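Local atomic coordinates of competence protein ComEA-related protein (Thermus thermophilus, PDB entry 2DUY), a protein that is of unknown function but carries tandem helix-hairpin-helix motifs and, like other members of that family, probably binds DNA. Residues Glu28-Pro33 with Val38-Ile43; Ala50-Leu55 with Ala64-Leu69. One frame throughout, in Å; residues are numbered along the deposited sequence.

Contact 1 of 2, residues Glu28-Pro33 with Val38-Ile43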
loop_
_atom_site.group_PDB
_atom_site.type_symbol
_atom_site.label_atom_id
_atom_site.label_comp_id
_atom_site.label_asym_id
_atom_site.label_seq_id
_atom_site.Cartn_x
_atom_site.Cartn_y
_atom_site.Cartn_z
ATOM N N GLU A 28 -7.162 2.772 5.678
ATOM C CA GLU A 28 -6.133 3.714 5.260
ATOM C C GLU A 28 -5.475 3.236 3.973
ATOM O O GLU A 28 -5.192 4.029 3.076
ATOM C CB GLU A 28 -5.102 3.896 6.381
ATOM C CG GLU A 28 -5.634 4.759 7.527
ATOM C CD GLU A 28 -4.861 4.620 8.836
ATOM O OE1 GLU A 28 -5.120 5.436 9.744
ATOM O OE2 GLU A 28 -4.015 3.711 8.974
ATOM N N LEU A 29 -5.254 1.932 3.873
ATOM C CA LEU A 29 -4.655 1.375 2.669
ATOM C C LEU A 29 -5.647 1.493 1.513
ATOM O O LEU A 29 -5.264 1.710 0.357
ATOM C CB LEU A 29 -4.295 -0.094 2.888
ATOM C CG LEU A 29 -3.140 -0.384 3.846
ATOM C CD1 LEU A 29 -3.064 -1.864 4.141
ATOM C CD2 LEU A 29 -1.831 0.095 3.206
HETATM N N MSE A 30 -6.929 1.347 1.828
HETATM C CA MSE A 30 -7.960 1.433 0.806
HETATM C C MSE A 30 -8.135 2.851 0.254
HETATM O O MSE A 30 -8.870 3.063 -0.712
HETATM C CB MSE A 30 -9.280 0.885 1.358
HETATM C CG MSE A 30 -9.247 -0.630 1.532
HETATM SE SE MSE A 30 -10.872 -1.401 2.268
HETATM C CE MSE A 30 -12.054 -1.100 0.765
ATOM N N ALA A 31 -7.456 3.822 0.856
ATOM C CA ALA A 31 -7.539 5.202 0.377
ATOM C C ALA A 31 -6.519 5.414 -0.748
ATOM O O ALA A 31 -6.575 6.412 -1.463
ATOM C CB ALA A 31 -7.270 6.187 1.521
ATOM N N LEU A 32 -5.598 4.463 -0.899
ATOM C CA LEU A 32 -4.567 4.540 -1.932
ATOM C C LEU A 32 -5.136 4.237 -3.306
ATOM O O LEU A 32 -5.980 3.360 -3.470
ATOM C CB LEU A 32 -3.436 3.551 -1.648
ATOM C CG LEU A 32 -2.630 3.786 -0.374
ATOM C CD1 LEU A 32 -1.851 2.534 -0.029
ATOM C CD2 LEU A 32 -1.705 4.973 -0.566
ATOM N N PRO A 33 -4.656 4.957 -4.322
ATOM C CA PRO A 33 -5.140 4.740 -5.684
ATOM C C PRO A 33 -4.923 3.314 -6.181
ATOM O O PRO A 33 -3.803 2.804 -6.180
ATOM C CB PRO A 33 -4.363 5.779 -6.490
ATOM C CG PRO A 33 -3.080 5.908 -5.727
ATOM C CD PRO A 33 -3.560 5.936 -4.296
ATOM N N VAL A 38 -9.544 -6.292 -1.348
ATOM C CA VAL A 38 -8.786 -7.523 -1.529
ATOM C C VAL A 38 -7.289 -7.267 -1.483
ATOM O O VAL A 38 -6.546 -7.994 -0.820
ATOM C CB VAL A 38 -9.136 -8.204 -2.857
ATOM C CG1 VAL A 38 -8.220 -9.396 -3.094
ATOM C CG2 VAL A 38 -10.589 -8.656 -2.825
ATOM N N LEU A 39 -6.845 -6.237 -2.189
ATOM C CA LEU A 39 -5.425 -5.907 -2.193
ATOM C C LEU A 39 -4.989 -5.382 -0.823
ATOM O O LEU A 39 -3.898 -5.705 -0.357
ATOM C CB LEU A 39 -5.116 -4.869 -3.276
ATOM C CG LEU A 39 -5.129 -5.405 -4.708
ATOM C CD1 LEU A 39 -4.868 -4.258 -5.683
ATOM C CD2 LEU A 39 -4.079 -6.496 -4.861
ATOM N N ALA A 40 -5.842 -4.587 -0.181
ATOM C CA ALA A 40 -5.519 -4.039 1.131
ATOM C C ALA A 40 -5.292 -5.184 2.112
ATOM O O ALA A 40 -4.357 -5.147 2.917
ATOM C CB ALA A 40 -6.647 -3.128 1.625
ATOM N N ARG A 41 -6.142 -6.199 2.033
ATOM C CA ARG A 41 -6.031 -7.369 2.907
ATOM C C ARG A 41 -4.717 -8.114 2.672
ATOM O O ARG A 41 -4.030 -8.498 3.620
ATOM C CB ARG A 41 -7.191 -8.330 2.655
ATOM C CG ARG A 41 -7.346 -9.395 3.724
ATOM C CD ARG A 41 -8.147 -10.601 3.230
ATOM N NE ARG A 41 -7.275 -11.664 2.728
ATOM C CZ ARG A 41 -6.785 -11.735 1.493
ATOM N NH1 ARG A 41 -7.079 -10.802 0.593
ATOM N NH2 ARG A 41 -5.982 -12.740 1.162
ATOM N N ARG A 42 -4.372 -8.332 1.405
ATOM C CA ARG A 42 -3.128 -9.033 1.081
ATOM C C ARG A 42 -1.907 -8.238 1.535
ATOM O O ARG A 42 -0.895 -8.812 1.924
ATOM C CB ARG A 42 -3.031 -9.286 -0.425
ATOM C CG ARG A 42 -4.077 -10.256 -0.948
ATOM C CD ARG A 42 -4.067 -10.318 -2.462
ATOM N NE ARG A 42 -4.999 -11.325 -2.963
ATOM C CZ ARG A 42 -5.295 -11.497 -4.248
ATOM N NH1 ARG A 42 -4.732 -10.720 -5.172
ATOM N NH2 ARG A 42 -6.146 -12.450 -4.611
ATOM N N ILE A 43 -1.992 -6.917 1.466
ATOM C CA ILE A 43 -0.871 -6.094 1.899
ATOM C C ILE A 43 -0.653 -6.312 3.400
ATOM O O ILE A 43 0.471 -6.530 3.828
ATOM C CB ILE A 43 -1.122 -4.596 1.599
ATOM C CG1 ILE A 43 -1.031 -4.367 0.086
ATOM C CG2 ILE A 43 -0.092 -3.713 2.342
ATOM C CD1 ILE A 43 -1.421 -2.966 -0.359
#

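Contact 2 of 2, residues Ala50-Leu55 with Ala64-Leu69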
loop_
_atom_site.group_PDB
_atom_site.type_symbol
_atom_site.label_atom_id
_atom_site.label_comp_id
_atom_site.label_asym_id
_atom_site.label_seq_id
_atom_site.Cartn_x
_atom_site.Cartn_y
_atom_site.Cartn_z
ATOM N N ALA A 50 10.342 -4.432 4.341
ATOM C CA ALA A 50 11.588 -3.746 4.701
ATOM C C ALA A 50 11.731 -2.498 3.835
ATOM O O ALA A 50 12.365 -1.519 4.232
ATOM C CB ALA A 50 12.791 -4.675 4.500
ATOM N N ARG A 51 11.151 -2.547 2.638
ATOM C CA ARG A 51 11.166 -1.416 1.723
ATOM C C ARG A 51 9.886 -1.471 0.896
ATOM O O ARG A 51 9.237 -2.516 0.810
ATOM C CB ARG A 51 12.414 -1.429 0.815
ATOM C CG ARG A 51 12.517 -2.609 -0.185
ATOM C CD ARG A 51 13.557 -3.642 0.243
ATOM N NE ARG A 51 13.656 -4.766 -0.705
ATOM C CZ ARG A 51 14.552 -4.862 -1.684
ATOM N NH1 ARG A 51 15.451 -3.905 -1.870
ATOM N NH2 ARG A 51 14.556 -5.932 -2.485
ATOM N N VAL A 52 9.517 -0.348 0.292
ATOM C CA VAL A 52 8.296 -0.295 -0.496
ATOM C C VAL A 52 8.329 -1.276 -1.655
ATOM O O VAL A 52 7.299 -1.812 -2.057
ATOM C CB VAL A 52 8.042 1.139 -1.008
ATOM C CG1 VAL A 52 6.896 1.162 -1.996
ATOM C CG2 VAL A 52 7.715 2.049 0.184
ATOM N N GLU A 53 9.521 -1.543 -2.178
ATOM C CA GLU A 53 9.618 -2.463 -3.297
ATOM C C GLU A 53 9.223 -3.886 -2.917
ATOM O O GLU A 53 8.977 -4.714 -3.797
ATOM C CB GLU A 53 11.035 -2.439 -3.865
ATOM C CG GLU A 53 11.101 -2.474 -5.380
ATOM C CD GLU A 53 10.251 -1.402 -6.050
ATOM O OE1 GLU A 53 9.850 -0.411 -5.389
ATOM O OE2 GLU A 53 9.993 -1.552 -7.258
ATOM N N ASP A 54 9.155 -4.177 -1.622
ATOM C CA ASP A 54 8.762 -5.516 -1.195
ATOM C C ASP A 54 7.278 -5.737 -1.477
ATOM O O ASP A 54 6.780 -6.853 -1.375
ATOM C CB ASP A 54 9.057 -5.747 0.295
ATOM C CG ASP A 54 10.552 -5.834 0.592
ATOM O OD1 ASP A 54 11.326 -6.263 -0.286
ATOM O OD2 ASP A 54 10.958 -5.497 1.723
ATOM N N LEU A 55 6.572 -4.675 -1.847
ATOM C CA LEU A 55 5.151 -4.794 -2.159
ATOM C C LEU A 55 4.955 -5.711 -3.365
ATOM O O LEU A 55 3.851 -6.218 -3.604
ATOM C CB LEU A 55 4.568 -3.414 -2.447
ATOM C CG LEU A 55 3.057 -3.248 -2.380
ATOM C CD1 LEU A 55 2.534 -3.662 -0.983
ATOM C CD2 LEU A 55 2.732 -1.782 -2.665
ATOM N N ALA A 64 3.170 -1.498 -12.622
ATOM C CA ALA A 64 2.438 -0.299 -13.022
ATOM C C ALA A 64 1.633 0.203 -11.836
ATOM O O ALA A 64 1.454 1.408 -11.654
ATOM C CB ALA A 64 1.507 -0.607 -14.202
ATOM N N THR A 65 1.142 -0.737 -11.037
ATOM C CA THR A 65 0.356 -0.405 -9.858
ATOM C C THR A 65 1.278 0.257 -8.864
ATOM O O THR A 65 0.979 1.313 -8.317
ATOM C CB THR A 65 -0.205 -1.652 -9.172
ATOM O OG1 THR A 65 -0.982 -2.414 -10.101
ATOM C CG2 THR A 65 -1.083 -1.250 -7.996
ATOM N N LEU A 66 2.412 -0.390 -8.636
ATOM C CA LEU A 66 3.400 0.108 -7.693
ATOM C C LEU A 66 3.952 1.461 -8.122
ATOM O O LEU A 66 4.144 2.345 -7.294
ATOM C CB LEU A 66 4.530 -0.912 -7.566
ATOM C CG LEU A 66 5.585 -0.673 -6.494
ATOM C CD1 LEU A 66 4.922 -0.356 -5.163
ATOM C CD2 LEU A 66 6.443 -1.915 -6.373
ATOM N N GLU A 67 4.190 1.624 -9.419
ATOM C CA GLU A 67 4.726 2.871 -9.951
ATOM C C GLU A 67 3.875 4.065 -9.535
ATOM O O GLU A 67 4.391 5.122 -9.164
ATOM C CB GLU A 67 4.799 2.796 -11.479
ATOM C CG GLU A 67 5.528 3.963 -12.132
ATOM C CD GLU A 67 5.632 3.819 -13.647
ATOM O OE1 GLU A 67 6.330 4.641 -14.279
ATOM O OE2 GLU A 67 5.012 2.888 -14.207
ATOM N N ARG A 68 2.565 3.886 -9.583
ATOM C CA ARG A 68 1.645 4.956 -9.224
ATOM C C ARG A 68 1.623 5.231 -7.727
ATOM O O ARG A 68 1.418 6.370 -7.307
ATOM C CB ARG A 68 0.229 4.604 -9.685
ATOM C CG ARG A 68 0.097 4.315 -11.169
ATOM C CD ARG A 68 0.433 5.533 -12.029
ATOM N NE ARG A 68 1.867 5.811 -12.084
ATOM C CZ ARG A 68 2.433 6.631 -12.965
ATOM N NH1 ARG A 68 1.684 7.256 -13.865
ATOM N NH2 ARG A 68 3.746 6.822 -12.955
ATOM N N LEU A 69 1.830 4.186 -6.931
ATOM C CA LEU A 69 1.797 4.299 -5.476
ATOM C C LEU A 69 3.059 4.781 -4.782
ATOM O O LEU A 69 2.988 5.262 -3.655
ATOM C CB LEU A 69 1.422 2.955 -4.853
ATOM C CG LEU A 69 0.027 2.388 -5.086
ATOM C CD1 LEU A 69 -0.027 0.975 -4.536
ATOM C CD2 LEU A 69 -1.018 3.266 -4.422
#

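Contact 1 of 2, residues Glu28-Pro33 with Val38-Ile43
Leu-29, on the short helix 26-29, meets helix 37-45 at two levels. Its CB lies 4.0 Å from CB of Ala-40, and its branch then climbs one turn higher: CD1 passes 3.7 Å from the carbonyl O of Ala-40 and 3.9 Å from CG2 of Ile-43, the two side chains crossing obliquely. A rotation that sets CG beside the backbone N and anti to the carbonyl carbon (chi1 -70°) puts CD1 by these two partners. A lone methyl suits so close an approach of the backbones, CA of Leu-29 and CA of Ala-40 being 5.7 Å apart. Such a pair of helices, joined by the short connection that begins with the turn after Leu-29, is the helix-hairpin-helix motif, and these apolar residues hold its two arms together without any hydrogen bond between the segments.

Met-30, a selenomethionine, comes next and flanks the same alanine, its CG 3.6 Å from CB of Ala-40. The flexible chain bends at chi3 and its other neighbours include Pro-37. Met-30 itself lies inside a type I beta turn from Leu-29 to Leu-32, closed by the bond from N of Leu-32 to O of Leu-29 (3.0 Å). The turn brings Leu-32, also buried, to Leu-12 and to Leu-69 of helix 63-69.

Contact 2 of 2, residues Ala50-Leu55 with Ala64-Leu69
Leu-66 thrusts its forked end among three side chains of the 52-55 segment, a 3-10 turn that runs on later in the chain. One prong, CD1, packs 3.6 Å from CD2 of Leu-55 and 4.0 Å from CG1 of Val-52; the other, CD2, lies 3.7 Å from OE2 of Glu-53. The side chain owes this reach to a CG set anti to the backbone N (chi1 -172°), which extends the leucine away from its own helix. Leu-55 also brings its CD2 within 4.3 Å of CD1 of Leu-69, one helical turn further. The segments belong to the second helix-hairpin-helix motif of the chain, with the 3-10 segment and helix 63-69 as its two packed elements. Branched aliphatic residues suit these places because each offers methyl groups in more than one direction; Val-52 and Leu-55 also touch Leu-73 of strand 73-74. An alanine in place of Leu-66 would remove both prongs and would probably open a gap between the turn and helix 63-69, leaving the methyls of Val-52 and Leu-55 without their partner on that helix at this level.

Glu-53 lies at the margin, where its chain bends at chi2 (53°) and brings the carboxylate alongside Leu-66 CD2, while OE2 makes a salt bridge to Arg-70. On the far side of the turn, Asp-54 fastens the start of the segment: OD2 takes the backbone N of Ala-50 (2.9 Å) on its anti lone pair and the N of Arg-51 from above the carboxylate plane, while OD1 is bridged by NE of Arg-51 at 2.8 Å. No hydrogen bond links the two segments, so their cohesion comes from apolar contact, with the carboxylate of Glu-53 kept to the rim and paired there with Arg-70.

In the fold
The two contacts follow one another along the chain, 28-33/38-43 closing before 50-55/64-69 opens. Each belongs to one of two successive helix-hairpin-helix motifs. Their centres lie about 12 Å apart, on opposite sides of the chain's centre, yet their side chains meet directly. Leu-69 of contact 2 packs its CD2 3.7 Å from CB of Leu-32 in contact 1, and CG1 of Ile-43 lies 3.8 Å from CD1 of Leu-55, so the two motifs pack against each other through apolar side chains. No bound ligand or nucleic acid marks a site here; DNA binding is probable from the family alone.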